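Local coordinates for ABC transporter substrate binding protein (Ribose) (Agrobacterium vitis S4, PDB 4WT7) that binds D-allitol and probably works as the solute-binding protein that delivers sugars or related polyols to an ABC importer, at residues F45-A50 and Q94-L99; N154-N159 and P189-V194; G249-P254 and V271-A276. All blocks are in the same frame, centred on the assembly; numbering follows the deposited sequence.

Interaction 1. Residues F45-A50 and Q94-L99; sequences FFDLQA and QLLGTL. With X9X (D-allitol), chain C.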
ATOM      1  N   PHE A  45      -4.878  -4.052   7.293  1.00 11.87           N
ATOM      2  CA  PHE A  45      -4.579  -2.879   8.126  1.00  9.93           C
ATOM      3  C   PHE A  45      -4.594  -1.563   7.377  1.00  9.64           C
ATOM      4  O   PHE A  45      -5.308  -0.639   7.760  1.00  9.65           O
ATOM      5  CB  PHE A  45      -3.212  -3.065   8.779  1.00 10.47           C
ATOM      6  CG  PHE A  45      -2.730  -1.874   9.522  1.00  9.96           C
ATOM      7  CD1 PHE A  45      -3.269  -1.547  10.767  1.00 11.56           C
ATOM      8  CD2 PHE A  45      -1.717  -1.090   9.001  1.00  9.32           C
ATOM      9  CE1 PHE A  45      -2.783  -0.442  11.468  1.00 11.66           C
ATOM     10  CE2 PHE A  45      -1.234   0.004   9.694  1.00 12.72           C
ATOM     11  CZ  PHE A  45      -1.772   0.337  10.918  1.00  9.63           C
ATOM     12  N   PHE A  46      -3.809  -1.463   6.317  1.00  9.46           N
ATOM     13  CA  PHE A  46      -3.662  -0.187   5.642  1.00  9.29           C
ATOM     14  C   PHE A  46      -5.037   0.296   5.146  1.00  9.80           C
ATOM     15  O   PHE A  46      -5.452   1.457   5.395  1.00  9.88           O
ATOM     16  CB  PHE A  46      -2.673  -0.305   4.490  1.00 10.00           C
ATOM     17  CG  PHE A  46      -2.475   0.970   3.736  1.00 11.22           C
ATOM     18  CD1 PHE A  46      -3.331   1.321   2.714  1.00  9.45           C
ATOM     19  CD2 PHE A  46      -1.426   1.813   4.044  1.00 10.42           C
ATOM     20  CE1 PHE A  46      -3.150   2.488   2.015  1.00  8.87           C
ATOM     21  CE2 PHE A  46      -1.235   2.991   3.350  1.00  9.26           C
ATOM     22  CZ  PHE A  46      -2.103   3.333   2.338  1.00 10.69           C
ATOM     23  N   ASP A  47      -5.759  -0.598   4.481  1.00  8.93           N
ATOM     24  CA  ASP A  47      -6.987  -0.217   3.814  1.00  8.94           C
ATOM     25  C   ASP A  47      -8.078   0.176   4.796  1.00 10.62           C
ATOM     26  O   ASP A  47      -8.759   1.170   4.593  1.00  9.41           O
ATOM     27  CB  ASP A  47      -7.502  -1.356   2.928  1.00  9.04           C
ATOM     28  CG  ASP A  47      -6.513  -1.785   1.877  1.00  8.97           C
ATOM     29  OD1 ASP A  47      -5.347  -1.319   1.860  1.00 10.68           O
ATOM     30  OD2 ASP A  47      -6.911  -2.629   1.047  1.00 11.57           O
ATOM     31  N   LEU A  48      -8.264  -0.641   5.834  1.00  9.62           N
ATOM     32  CA  LEU A  48      -9.239  -0.362   6.875  1.00  9.32           C
ATOM     33  C   LEU A  48      -8.958   0.989   7.549  1.00  9.23           C
ATOM     34  O   LEU A  48      -9.844   1.803   7.707  1.00  9.26           O
ATOM     35  CB  LEU A  48      -9.228  -1.482   7.940  1.00  9.50           C
ATOM     36  CG  LEU A  48     -10.301  -1.319   9.011  1.00  9.67           C
ATOM     37  CD1 LEU A  48     -11.652  -1.139   8.391  1.00 11.23           C
ATOM     38  CD2 LEU A  48     -10.315  -2.507   9.983  1.00 11.90           C
ATOM     39  N   GLN A  49      -7.709   1.216   7.921  1.00 10.61           N
ATOM     40  CA  GLN A  49      -7.305   2.476   8.569  1.00 10.52           C
ATOM     41  C   GLN A  49      -7.595   3.757   7.747  1.00 10.41           C
ATOM     42  O   GLN A  49      -8.140   4.743   8.240  1.00 10.44           O
ATOM     43  CB  GLN A  49      -5.820   2.411   8.843  1.00 11.70           C
ATOM     44  CG  GLN A  49      -5.434   1.404   9.901  1.00 14.07           C
ATOM     45  CD  GLN A  49      -5.722   1.936  11.286  1.00 15.95           C
ATOM     46  OE1 GLN A  49      -5.207   2.998  11.694  1.00 15.98           O
ATOM     47  NE2 GLN A  49      -6.597   1.248  11.989  1.00 15.96           N
ATOM     48  N   ALA A  50      -7.191   3.727   6.491  1.00  8.82           N
ATOM     49  CA  ALA A  50      -7.388   4.839   5.567  1.00  9.05           C
ATOM     50  C   ALA A  50      -8.883   5.097   5.301  1.00  8.82           C
ATOM     51  O   ALA A  50      -9.341   6.216   5.275  1.00  8.83           O
ATOM     52  CB  ALA A  50      -6.643   4.508   4.227  1.00  8.61           C
ATOM     53  N   GLN A  94     -11.360   8.173  -3.955  1.00  8.54           N
ATOM     54  CA  GLN A  94     -11.157   6.759  -4.251  1.00  8.54           C
ATOM     55  C   GLN A  94      -9.871   6.266  -3.636  1.00  8.45           C
ATOM     56  O   GLN A  94      -8.791   6.817  -3.858  1.00  8.33           O
ATOM     57  CB  GLN A  94     -11.150   6.518  -5.767  1.00  8.50           C
ATOM     58  CG  GLN A  94     -10.723   5.123  -6.184  1.00  8.50           C
ATOM     59  CD  GLN A  94     -11.659   4.078  -5.635  1.00  8.65           C
ATOM     60  OE1 GLN A  94     -12.879   4.296  -5.553  1.00  8.78           O
ATOM     61  NE2 GLN A  94     -11.114   2.931  -5.267  1.00  8.67           N
ATOM     62  N   LEU A  95     -10.003   5.204  -2.868  1.00  8.52           N
ATOM     63  CA  LEU A  95      -8.880   4.618  -2.150  1.00  8.48           C
ATOM     64  C   LEU A  95      -8.453   3.286  -2.803  1.00  8.49           C
ATOM     65  O   LEU A  95      -9.193   2.299  -2.789  1.00  8.62           O
ATOM     66  CB  LEU A  95      -9.257   4.403  -0.671  1.00  8.58           C
ATOM     67  CG  LEU A  95      -8.314   3.545   0.171  1.00  8.58           C
ATOM     68  CD1 LEU A  95      -6.947   4.187   0.282  1.00  8.45           C
ATOM     69  CD2 LEU A  95      -8.900   3.315   1.543  1.00  8.71           C
ATOM     70  N   LEU A  96      -7.238   3.281  -3.340  1.00  8.39           N
ATOM     71  CA  LEU A  96      -6.629   2.093  -3.917  1.00  8.41           C
ATOM     72  C   LEU A  96      -7.427   1.586  -5.108  1.00  8.47           C
ATOM     73  O   LEU A  96      -8.343   2.257  -5.623  1.00  8.47           O
ATOM     74  CB  LEU A  96      -6.401   1.010  -2.835  1.00  8.51           C
ATOM     75  CG  LEU A  96      -5.222   1.345  -1.907  1.00  8.45           C
ATOM     76  CD1 LEU A  96      -5.161   0.514  -0.586  1.00  8.56           C
ATOM     77  CD2 LEU A  96      -3.932   1.232  -2.687  1.00  8.38           C
ATOM     78  N   GLY A  97      -7.051   0.413  -5.571  1.00 10.69           N
ATOM     79  CA  GLY A  97      -7.642  -0.144  -6.755  1.00  9.03           C
ATOM     80  C   GLY A  97      -6.632  -0.131  -7.879  1.00 12.42           C
ATOM     81  O   GLY A  97      -5.648   0.650  -7.866  1.00 12.14           O
ATOM     82  N   THR A  98      -6.871  -1.008  -8.856  1.00  8.60           N
ATOM     83  CA  THR A  98      -6.053  -1.090 -10.030  1.00  8.56           C
ATOM     84  C   THR A  98      -6.422   0.061 -10.958  1.00  8.57           C
ATOM     85  O   THR A  98      -7.591   0.184 -11.322  1.00  8.93           O
ATOM     86  CB  THR A  98      -6.353  -2.376 -10.794  1.00  9.33           C
ATOM     87  OG1 THR A  98      -6.085  -3.498  -9.949  1.00 11.61           O
ATOM     88  CG2 THR A  98      -5.504  -2.440 -12.013  1.00  8.68           C
ATOM     89  N   LEU A  99      -5.424   0.846 -11.357  1.00  8.37           N
ATOM     90  CA  LEU A  99      -5.647   2.081 -12.078  1.00  8.28           C
ATOM     91  C   LEU A  99      -6.472   1.875 -13.337  1.00  9.62           C
ATOM     92  O   LEU A  99      -7.433   2.598 -13.549  1.00  8.34           O
ATOM     93  CB  LEU A  99      -4.317   2.762 -12.403  1.00  8.18           C
ATOM     94  CG  LEU A  99      -4.473   4.061 -13.185  1.00  8.29           C
ATOM     95  CD1 LEU A  99      -5.247   5.109 -12.376  1.00  9.62           C
ATOM     96  CD2 LEU A  99      -3.125   4.620 -13.597  1.00 11.42           C
TER
HETATM   97  OAA X9X C 401      -2.803  -2.787  -3.291  1.00 12.22           O
HETATM   98  CAG X9X C 401      -2.323  -3.550  -2.242  1.00  5.73           C
HETATM   99  CAI X9X C 401      -1.639  -2.854  -1.111  1.00  5.41           C
HETATM  100  OAC X9X C 401      -0.372  -2.366  -1.481  1.00  9.79           O
HETATM  101  CAK X9X C 401      -2.535  -1.827  -0.482  1.00  1.73           C
HETATM  102  OAE X9X C 401      -3.702  -2.490  -0.183  1.00 10.31           O
HETATM  103  CAL X9X C 401      -1.974  -1.325   0.850  1.00 12.27           C
HETATM  104  OAF X9X C 401      -1.738  -2.372   1.726  1.00  9.48           O
HETATM  105  CAJ X9X C 401      -0.788  -0.384   0.785  1.00  8.59           C
HETATM  106  OAD X9X C 401       0.431  -1.024   0.631  1.00 10.55           O
HETATM  107  CAH X9X C 401      -0.906   0.757  -0.205  1.00  7.04           C
HETATM  108  OAB X9X C 401      -0.209   1.933   0.143  1.00 10.03           O

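Interaction 2. Residues N154-N159 and P189-V194; sequences NVVVFN and PELRDV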
ATOM      1  N   ASN A 154      19.981 -14.281  -4.408  1.00 17.34           N
ATOM      2  CA  ASN A 154      18.731 -14.445  -5.118  1.00 18.61           C
ATOM      3  C   ASN A 154      17.556 -13.986  -4.267  1.00 19.12           C
ATOM      4  O   ASN A 154      17.507 -14.228  -3.044  1.00 16.41           O
ATOM      5  CB  ASN A 154      18.594 -15.899  -5.591  1.00 18.96           C
ATOM      6  CG  ASN A 154      19.669 -16.271  -6.616  1.00 20.38           C
ATOM      7  OD1 ASN A 154      20.017 -15.466  -7.487  1.00 21.13           O
ATOM      8  ND2 ASN A 154      20.232 -17.454  -6.486  1.00 22.26           N
ATOM      9  N   VAL A 155      16.640 -13.281  -4.919  1.00 20.16           N
ATOM     10  CA  VAL A 155      15.500 -12.649  -4.267  1.00 17.30           C
ATOM     11  C   VAL A 155      14.207 -13.139  -4.881  1.00 17.31           C
ATOM     12  O   VAL A 155      14.018 -13.073  -6.102  1.00 16.60           O
ATOM     13  CB  VAL A 155      15.569 -11.116  -4.411  1.00 15.50           C
ATOM     14  CG1 VAL A 155      14.444 -10.446  -3.651  1.00 14.61           C
ATOM     15  CG2 VAL A 155      16.900 -10.601  -3.906  1.00 15.09           C
ATOM     16  N   VAL A 156      13.320 -13.650  -4.035  1.00 14.38           N
ATOM     17  CA  VAL A 156      12.001 -14.021  -4.461  1.00 16.34           C
ATOM     18  C   VAL A 156      11.153 -12.762  -4.332  1.00 16.36           C
ATOM     19  O   VAL A 156      11.201 -12.037  -3.313  1.00 13.06           O
ATOM     20  CB  VAL A 156      11.405 -15.143  -3.582  1.00 16.55           C
ATOM     21  CG1 VAL A 156       9.978 -15.439  -3.987  1.00 17.33           C
ATOM     22  CG2 VAL A 156      12.256 -16.423  -3.636  1.00 19.61           C
ATOM     23  N   VAL A 157      10.383 -12.483  -5.365  1.00 12.95           N
ATOM     24  CA  VAL A 157       9.676 -11.217  -5.433  1.00 12.23           C
ATOM     25  C   VAL A 157       8.200 -11.520  -5.603  1.00 12.02           C
ATOM     26  O   VAL A 157       7.852 -12.329  -6.474  1.00 12.30           O
ATOM     27  CB  VAL A 157      10.148 -10.385  -6.660  1.00 12.00           C
ATOM     28  CG1 VAL A 157       9.077  -9.445  -7.072  1.00 11.39           C
ATOM     29  CG2 VAL A 157      11.459  -9.647  -6.384  1.00 12.03           C
ATOM     30  N   PHE A 158       7.351 -10.911  -4.774  1.00 11.60           N
ATOM     31  CA  PHE A 158       5.891 -10.929  -4.958  1.00 11.33           C
ATOM     32  C   PHE A 158       5.527  -9.627  -5.671  1.00 10.78           C
ATOM     33  O   PHE A 158       5.763  -8.534  -5.129  1.00 10.39           O
ATOM     34  CB  PHE A 158       5.141 -10.944  -3.612  1.00 11.23           C
ATOM     35  CG  PHE A 158       5.036 -12.324  -2.945  1.00 13.84           C
ATOM     36  CD1 PHE A 158       4.023 -13.221  -3.297  1.00 12.01           C
ATOM     37  CD2 PHE A 158       5.906 -12.685  -1.925  1.00 12.36           C
ATOM     38  CE1 PHE A 158       3.914 -14.473  -2.665  1.00 12.57           C
ATOM     39  CE2 PHE A 158       5.801 -13.927  -1.297  1.00 13.38           C
ATOM     40  CZ  PHE A 158       4.794 -14.810  -1.655  1.00 13.00           C
ATOM     41  N   ASN A 159       4.951  -9.735  -6.868  1.00 12.83           N
ATOM     42  CA  ASN A 159       4.661  -8.557  -7.675  1.00 11.63           C
ATOM     43  C   ASN A 159       3.309  -8.748  -8.338  1.00 12.60           C
ATOM     44  O   ASN A 159       3.211  -8.801  -9.563  1.00 13.21           O
ATOM     45  CB  ASN A 159       5.793  -8.340  -8.690  1.00 10.83           C
ATOM     46  CG  ASN A 159       5.604  -7.090  -9.558  1.00 10.75           C
ATOM     47  OD1 ASN A 159       4.979  -6.098  -9.157  1.00 12.03           O
ATOM     48  ND2 ASN A 159       6.142  -7.146 -10.768  1.00 11.24           N
ATOM     49  N   PRO A 189      10.061 -16.885 -12.618  1.00 29.68           N
ATOM     50  CA  PRO A 189       8.678 -16.639 -12.246  1.00 26.99           C
ATOM     51  C   PRO A 189       8.670 -15.782 -10.974  1.00 24.54           C
ATOM     52  O   PRO A 189       8.953 -16.296  -9.917  1.00 20.94           O
ATOM     53  CB  PRO A 189       8.117 -18.063 -12.022  1.00 28.62           C
ATOM     54  CG  PRO A 189       9.172 -19.004 -12.591  1.00 30.04           C
ATOM     55  CD  PRO A 189      10.070 -18.106 -13.425  1.00 34.33           C
ATOM     56  N   GLU A 190       8.428 -14.478 -11.107  1.00 23.43           N
ATOM     57  CA  GLU A 190       8.066 -13.654  -9.961  1.00 21.28           C
ATOM     58  C   GLU A 190       6.787 -14.282  -9.453  1.00 20.83           C
ATOM     59  O   GLU A 190       6.062 -14.910 -10.224  1.00 22.44           O
ATOM     60  CB  GLU A 190       7.832 -12.172 -10.381  1.00 17.71           C
ATOM     61  CG  GLU A 190       9.122 -11.446 -10.739  1.00 17.95           C
ATOM     62  CD  GLU A 190       8.982  -9.965 -11.080  1.00 18.60           C
ATOM     63  OE1 GLU A 190       7.853  -9.455 -11.285  1.00 19.24           O
ATOM     64  OE2 GLU A 190      10.047  -9.306 -11.137  1.00 17.76           O
ATOM     65  N   LEU A 191       6.498 -14.130  -8.165  1.00 16.44           N
ATOM     66  CA  LEU A 191       5.263 -14.663  -7.627  1.00 16.63           C
ATOM     67  C   LEU A 191       4.173 -13.613  -7.684  1.00 16.98           C
ATOM     68  O   LEU A 191       4.445 -12.417  -7.697  1.00 15.54           O
ATOM     69  CB  LEU A 191       5.463 -15.110  -6.183  1.00 16.25           C
ATOM     70  CG  LEU A 191       6.579 -16.126  -5.981  1.00 18.74           C
ATOM     71  CD1 LEU A 191       6.692 -16.547  -4.523  1.00 18.37           C
ATOM     72  CD2 LEU A 191       6.374 -17.357  -6.897  1.00 20.16           C
ATOM     73  N   ARG A 192       2.928 -14.058  -7.693  1.00 16.79           N
ATOM     74  CA  ARG A 192       1.824 -13.135  -7.660  1.00 16.46           C
ATOM     75  C   ARG A 192       1.071 -13.288  -6.349  1.00 17.90           C
ATOM     76  O   ARG A 192       0.419 -14.308  -6.112  1.00 17.21           O
ATOM     77  CB  ARG A 192       0.949 -13.323  -8.905  1.00 21.48           C
ATOM     78  CG  ARG A 192       1.610 -12.715 -10.190  1.00 23.79           C
ATOM     79  CD  ARG A 192       0.807 -13.083 -11.431  1.00 29.16           C
ATOM     80  NE  ARG A 192       0.721 -14.536 -11.535  1.00 34.15           N
ATOM     81  CZ  ARG A 192      -0.197 -15.203 -12.224  1.00 35.83           C
ATOM     82  NH1 ARG A 192      -1.132 -14.549 -12.915  1.00 36.32           N
ATOM     83  NH2 ARG A 192      -0.164 -16.534 -12.220  1.00 36.56           N
ATOM     84  N   ASP A 193       1.224 -12.283  -5.476  1.00 15.09           N
ATOM     85  CA  ASP A 193       0.500 -12.261  -4.221  1.00 14.75           C
ATOM     86  C   ASP A 193      -0.935 -12.001  -4.542  1.00 15.21           C
ATOM     87  O   ASP A 193      -1.260 -11.518  -5.648  1.00 15.65           O
ATOM     88  CB  ASP A 193       1.032 -11.208  -3.192  1.00 13.81           C
ATOM     89  CG  ASP A 193       1.566  -9.921  -3.841  1.00 13.45           C
ATOM     90  OD1 ASP A 193       2.137  -9.987  -4.950  1.00 13.75           O
ATOM     91  OD2 ASP A 193       1.450  -8.832  -3.208  1.00 12.97           O
ATOM     92  N   VAL A 194      -1.808 -12.324  -3.596  1.00 15.26           N
ATOM     93  CA  VAL A 194      -3.243 -12.164  -3.839  1.00 15.85           C
ATOM     94  C   VAL A 194      -3.973 -11.481  -2.703  1.00 15.44           C
ATOM     95  O   VAL A 194      -3.489 -11.419  -1.578  1.00 14.85           O
ATOM     96  CB  VAL A 194      -3.943 -13.533  -4.041  1.00 16.84           C
ATOM     97  CG1 VAL A 194      -3.630 -14.109  -5.414  1.00 17.66           C
ATOM     98  CG2 VAL A 194      -3.558 -14.491  -2.922  1.00 16.73           C
TER
HETATM   99  O   HOH W   1      10.666 -14.335  -7.646  1.00 12.00           O
HETATM  100  O   HOH W   2       3.596  -7.445  -3.760  1.00  7.17           O

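Interaction 3. Residues G249-P254 and V271-A276; sequences GVDGSP and VAQQPA. With X9X (D-allitol), chain C.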
ATOM      1  N   GLY A 249       9.129  -5.662   3.323  1.00 11.89           N
ATOM      2  CA  GLY A 249       7.832  -5.156   2.916  1.00 11.52           C
ATOM      3  C   GLY A 249       7.490  -3.731   3.347  1.00 11.02           C
ATOM      4  O   GLY A 249       8.328  -2.974   3.865  1.00 10.92           O
ATOM      5  N   VAL A 250       6.225  -3.382   3.129  1.00 10.77           N
ATOM      6  CA  VAL A 250       5.752  -2.040   3.364  1.00 10.34           C
ATOM      7  C   VAL A 250       4.369  -2.054   4.001  1.00 10.32           C
ATOM      8  O   VAL A 250       3.585  -2.981   3.764  1.00 10.57           O
ATOM      9  CB  VAL A 250       5.664  -1.294   1.995  1.00 10.05           C
ATOM     10  CG1 VAL A 250       5.193   0.120   2.175  1.00  9.66           C
ATOM     11  CG2 VAL A 250       6.985  -1.353   1.278  1.00 10.18           C
ATOM     12  N   ASP A 251       4.109  -1.011   4.799  1.00 10.10           N
ATOM     13  CA  ASP A 251       2.826  -0.656   5.433  1.00 10.06           C
ATOM     14  C   ASP A 251       2.999  -0.448   6.957  1.00 10.24           C
ATOM     15  O   ASP A 251       2.354   0.424   7.549  1.00 10.13           O
ATOM     16  CB  ASP A 251       1.714  -1.683   5.192  1.00 10.35           C
ATOM     17  CG  ASP A 251       1.120  -1.597   3.805  1.00 10.19           C
ATOM     18  OD1 ASP A 251       1.635  -0.801   3.003  1.00  9.87           O
ATOM     19  OD2 ASP A 251       0.165  -2.376   3.522  1.00 10.48           O
ATOM     20  N   GLY A 252       3.875  -1.252   7.575  1.00 10.57           N
ATOM     21  CA  GLY A 252       3.960  -1.297   9.026  1.00 11.06           C
ATOM     22  C   GLY A 252       2.661  -1.721   9.701  1.00 11.17           C
ATOM     23  O   GLY A 252       2.199  -1.083  10.648  1.00 11.25           O
ATOM     24  N   SER A 253       2.044  -2.784   9.212  1.00 11.40           N
ATOM     25  CA  SER A 253       0.942  -3.382   9.955  1.00 11.85           C
ATOM     26  C   SER A 253       1.532  -3.848  11.291  1.00 12.33           C
ATOM     27  O   SER A 253       2.659  -4.291  11.335  1.00 12.43           O
ATOM     28  CB  SER A 253       0.315  -4.557   9.181  1.00 12.14           C
ATOM     29  OG  SER A 253       0.123  -4.217   7.823  1.00 11.74           O
ATOM     30  N   PRO A 254       0.773  -3.718  12.381  1.00 12.67           N
ATOM     31  CA  PRO A 254       1.314  -4.049  13.713  1.00 13.18           C
ATOM     32  C   PRO A 254       1.809  -5.481  13.813  1.00 13.71           C
ATOM     33  O   PRO A 254       2.865  -5.738  14.392  1.00 13.94           O
ATOM     34  CB  PRO A 254       0.118  -3.866  14.647  1.00 13.58           C
ATOM     35  CG  PRO A 254      -0.786  -2.919  13.939  1.00 13.11           C
ATOM     36  CD  PRO A 254      -0.576  -3.127  12.456  1.00 13.05           C
ATOM     37  N   VAL A 271       8.701  -0.912   5.726  1.00 10.60           N
ATOM     38  CA  VAL A 271       8.543   0.548   5.735  1.00 10.25           C
ATOM     39  C   VAL A 271       7.127   0.915   6.197  1.00 10.04           C
ATOM     40  O   VAL A 271       6.123   0.659   5.514  1.00  9.89           O
ATOM     41  CB  VAL A 271       8.844   1.184   4.354  1.00 10.01           C
ATOM     42  CG1 VAL A 271       8.733   2.699   4.461  1.00  9.74           C
ATOM     43  CG2 VAL A 271      10.259   0.775   3.849  1.00 10.32           C
ATOM     44  N   ALA A 272       7.046   1.528   7.363  1.00 10.09           N
ATOM     45  CA  ALA A 272       5.751   1.870   7.913  1.00 10.41           C
ATOM     46  C   ALA A 272       5.181   3.065   7.169  1.00 11.29           C
ATOM     47  O   ALA A 272       5.884   4.073   6.918  1.00  9.67           O
ATOM     48  CB  ALA A 272       5.848   2.157   9.374  1.00 10.34           C
ATOM     49  N   GLN A 273       3.914   2.924   6.830  1.00 11.80           N
ATOM     50  CA  GLN A 273       3.102   4.024   6.340  1.00  9.21           C
ATOM     51  C   GLN A 273       2.176   4.530   7.416  1.00 11.03           C
ATOM     52  O   GLN A 273       2.115   3.966   8.524  1.00 10.63           O
ATOM     53  CB  GLN A 273       2.259   3.536   5.177  1.00  9.11           C
ATOM     54  CG  GLN A 273       3.075   3.159   3.986  1.00  9.05           C
ATOM     55  CD  GLN A 273       2.241   3.137   2.693  1.00 10.92           C
ATOM     56  OE1 GLN A 273       2.066   4.163   2.049  1.00 10.90           O
ATOM     57  NE2 GLN A 273       1.706   1.976   2.349  1.00  9.28           N
ATOM     58  N   GLN A 274       1.437   5.585   7.072  1.00  9.55           N
ATOM     59  CA  GLN A 274       0.522   6.263   7.991  1.00  9.25           C
ATOM     60  C   GLN A 274      -0.862   6.379   7.334  1.00  9.17           C
ATOM     61  O   GLN A 274      -1.263   7.459   6.871  1.00  9.00           O
ATOM     62  CB  GLN A 274       1.065   7.636   8.323  1.00  9.19           C
ATOM     63  CG  GLN A 274       2.460   7.597   8.920  1.00  9.33           C
ATOM     64  CD  GLN A 274       2.869   8.930   9.574  1.00 12.37           C
ATOM     65  OE1 GLN A 274       2.419   9.248  10.682  1.00  9.73           O
ATOM     66  NE2 GLN A 274       3.759   9.687   8.916  1.00  9.32           N
ATOM     67  N   PRO A 275      -1.577   5.258   7.264  1.00  9.36           N
ATOM     68  CA  PRO A 275      -2.860   5.230   6.557  1.00  9.87           C
ATOM     69  C   PRO A 275      -3.930   6.113   7.211  1.00  9.52           C
ATOM     70  O   PRO A 275      -4.694   6.785   6.516  1.00  9.42           O
ATOM     71  CB  PRO A 275      -3.233   3.746   6.570  1.00 10.98           C
ATOM     72  CG  PRO A 275      -2.341   3.121   7.677  1.00 10.73           C
ATOM     73  CD  PRO A 275      -1.085   3.899   7.567  1.00  9.59           C
ATOM     74  N   ALA A 276      -4.005   6.147   8.525  1.00  9.85           N
ATOM     75  CA  ALA A 276      -4.994   7.045   9.105  1.00 11.02           C
ATOM     76  C   ALA A 276      -4.666   8.508   8.704  1.00  9.94           C
ATOM     77  O   ALA A 276      -5.561   9.263   8.303  1.00  9.72           O
ATOM     78  CB  ALA A 276      -5.096   6.855  10.596  1.00 10.48           C
TER
HETATM   79  OAA X9X C 401      -2.803  -2.787  -3.291  1.00 12.22           O
HETATM   80  CAG X9X C 401      -2.323  -3.550  -2.242  1.00  5.73           C
HETATM   81  CAI X9X C 401      -1.639  -2.854  -1.111  1.00  5.41           C
HETATM   82  OAC X9X C 401      -0.372  -2.366  -1.481  1.00  9.79           O
HETATM   83  CAK X9X C 401      -2.535  -1.827  -0.482  1.00  1.73           C
HETATM   84  OAE X9X C 401      -3.702  -2.490  -0.183  1.00 10.31           O
HETATM   85  CAL X9X C 401      -1.974  -1.325   0.850  1.00 12.27           C
HETATM   86  OAF X9X C 401      -1.738  -2.372   1.726  1.00  9.48           O
HETATM   87  CAJ X9X C 401      -0.788  -0.384   0.785  1.00  8.59           C
HETATM   88  OAD X9X C 401       0.431  -1.024   0.631  1.00 10.55           O
HETATM   89  CAH X9X C 401      -0.906   0.757  -0.205  1.00  7.04           C
HETATM   90  OAB X9X C 401      -0.209   1.933   0.143  1.00 10.03           O
HETATM   91  O   HOH W   3       1.869   2.003  10.263  1.00 10.66           O

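Interaction 1. Residues F45-A50 and Q94-L99
The carboxylate of D47, against which L96 packs, is held through both oxygens: OD1 accepts a hydrogen bond of 2.9 Å from the allitol hydroxyl OAE, while OD2 is held in a salt bridge by R72. The two side chains cross at about a right angle, and L96 CD1 presses to 3.1 Å from D47 OD1, a tight approach that puts the methyl beside the hydroxyl bonded there. The same CD1 meets F46 CE1 obliquely at 3.8 Å. With CG anti to the backbone N (chi1 180°), the F46 ring is carried against the ligand, whose OAB lies 3.2 Å from the plane of one face, near the rim. This is the usual setting of a type I periplasmic binding protein: helix 45-60 and the turn after strand 91-95 meet at the sugar cleft, at the C-terminal ends of the parallel strands of one lobe. The carbonyl O of L96, just past the strand, receives a hydrogen bond of 2.9 Å from Q94 NE2, which comes from above the carbonyl plane. Farther from the ligand, the branched end of L95 packs between strand and helix, its CD2 lying 3.7 Å from A50 CB and equally close to the carbonyl O of D47.

Interaction 2. Residues N154-N159 and P189-V194
Backbone hydrogen bonds join L191 to the end of strand 153-158 on both of its polar groups. L191 N donates to V157 O at 2.8 Å, and L191 O takes N159 N at 2.9 Å; each donor approaches nearly in line with the carbonyl it meets. F158, between the two bonded residues, faces L191 in a single beta bridge. The pairing is limited to this one bridge; the touching parts run 61° apart. A second polar link runs between side chains: N159 ND2 bonds to E190 OE1 at 2.9 Å on the syn side of the carboxylate, with the amide and carboxylate planes 68° apart. E190 reaches it with an extended chain that lies alongside V157, and its other oxygen, OE2, is bound by Y171 OH. In this α/β lobe the 189-194 loop belongs to the beta-alpha-beta crossover from strand 184-186 through helix 198-212 to strand 221-224, and it pairs with the end of strand 153-158, which lies between those two strands in the sheet. Other apolar contacts gather round L191. Its CD1 touches V156 CG1 at 3.5 Å and also sits over one face of the F158 ring, 4.1 Å from its centroid, as a CH-pi contact. The backbone of R192 and D193 borders the edge of that ring. Water-mediated links add to both ends. One water accepts from V157 N and bonds only weakly to P189 O; another donates to F158 O at 2.8 Å and to D193 OD2 at 2.6 Å. D193 CG stands between the backbone N and the carbonyl carbon (chi1 34°), which puts the carboxylate beside F158, with D193 OD1 3.4 Å from F158 CB. OD1 is bound by G160 N, and OD2 also by W226 NE1, a residue of the allitol pocket.

Interaction 3. Residues G249-P254 and V271-A276
Q273 N reaches D251 O at 3.0 Å from almost directly above the carbonyl plane, with a C=O...donor angle of only 102°. The backbone of D251 is twisted to a phi of 128°, and the parallel pairing runs through the corner at V250 to this residue. V271 N donates to G249 O at 2.8 Å and D251 N to V271 O at 2.7 Å, which bridges V250 with V271; the second of these bonds, together with that from Q273 N to D251 O, bridges D251 with A272. At G252, which has no side chain, the chain passes close to A272, CB of A272 lying 4.0 Å from CA of G252.

The side chains of D251 and Q273 run side by side in the same direction, their carboxylate and amide planes 33° apart. Q273 NE2 gives one bond to D251 OD1 at 2.9 Å, from above the carboxylate plane, and another, nearly straight, to allitol OAB. D251 OD1 also accepts allitol OAD, while OD2 takes OAF at 2.6 Å, so the carboxylate engages two neighbouring hydroxyls. S132 OG bonds to Q273 OE1, which probably sets which way NE2 faces. Together these residues form part of the polyol-binding site at the C-terminal ends of two adjacent parallel strands, the characteristic ligand position in type I periplasmic binding proteins.

The three contacts follow one another along the chain without nesting or crossing. Interaction 1 closes first, joining helix 45-60 to the end of strand 91-95 within the lobe built on the sheet of strands 34-39 and 64-69. Interaction 2 closes the excursion through helix 165-178 and edge strand 184-186 in the other lobe. Interaction 3 closes a strand-helix-strand unit in that lobe's sheet, and 271-276 then leads to helix 275-290, which packs on helix 45-60 of the first lobe. Interactions 1 and 3 touch, with F46 CE2 3.3 Å from Q273 NE2, and share the allitol. Interaction 2 touches neither, its nearest atoms being about 10 Å from interaction 1 and about 9 Å from interaction 3.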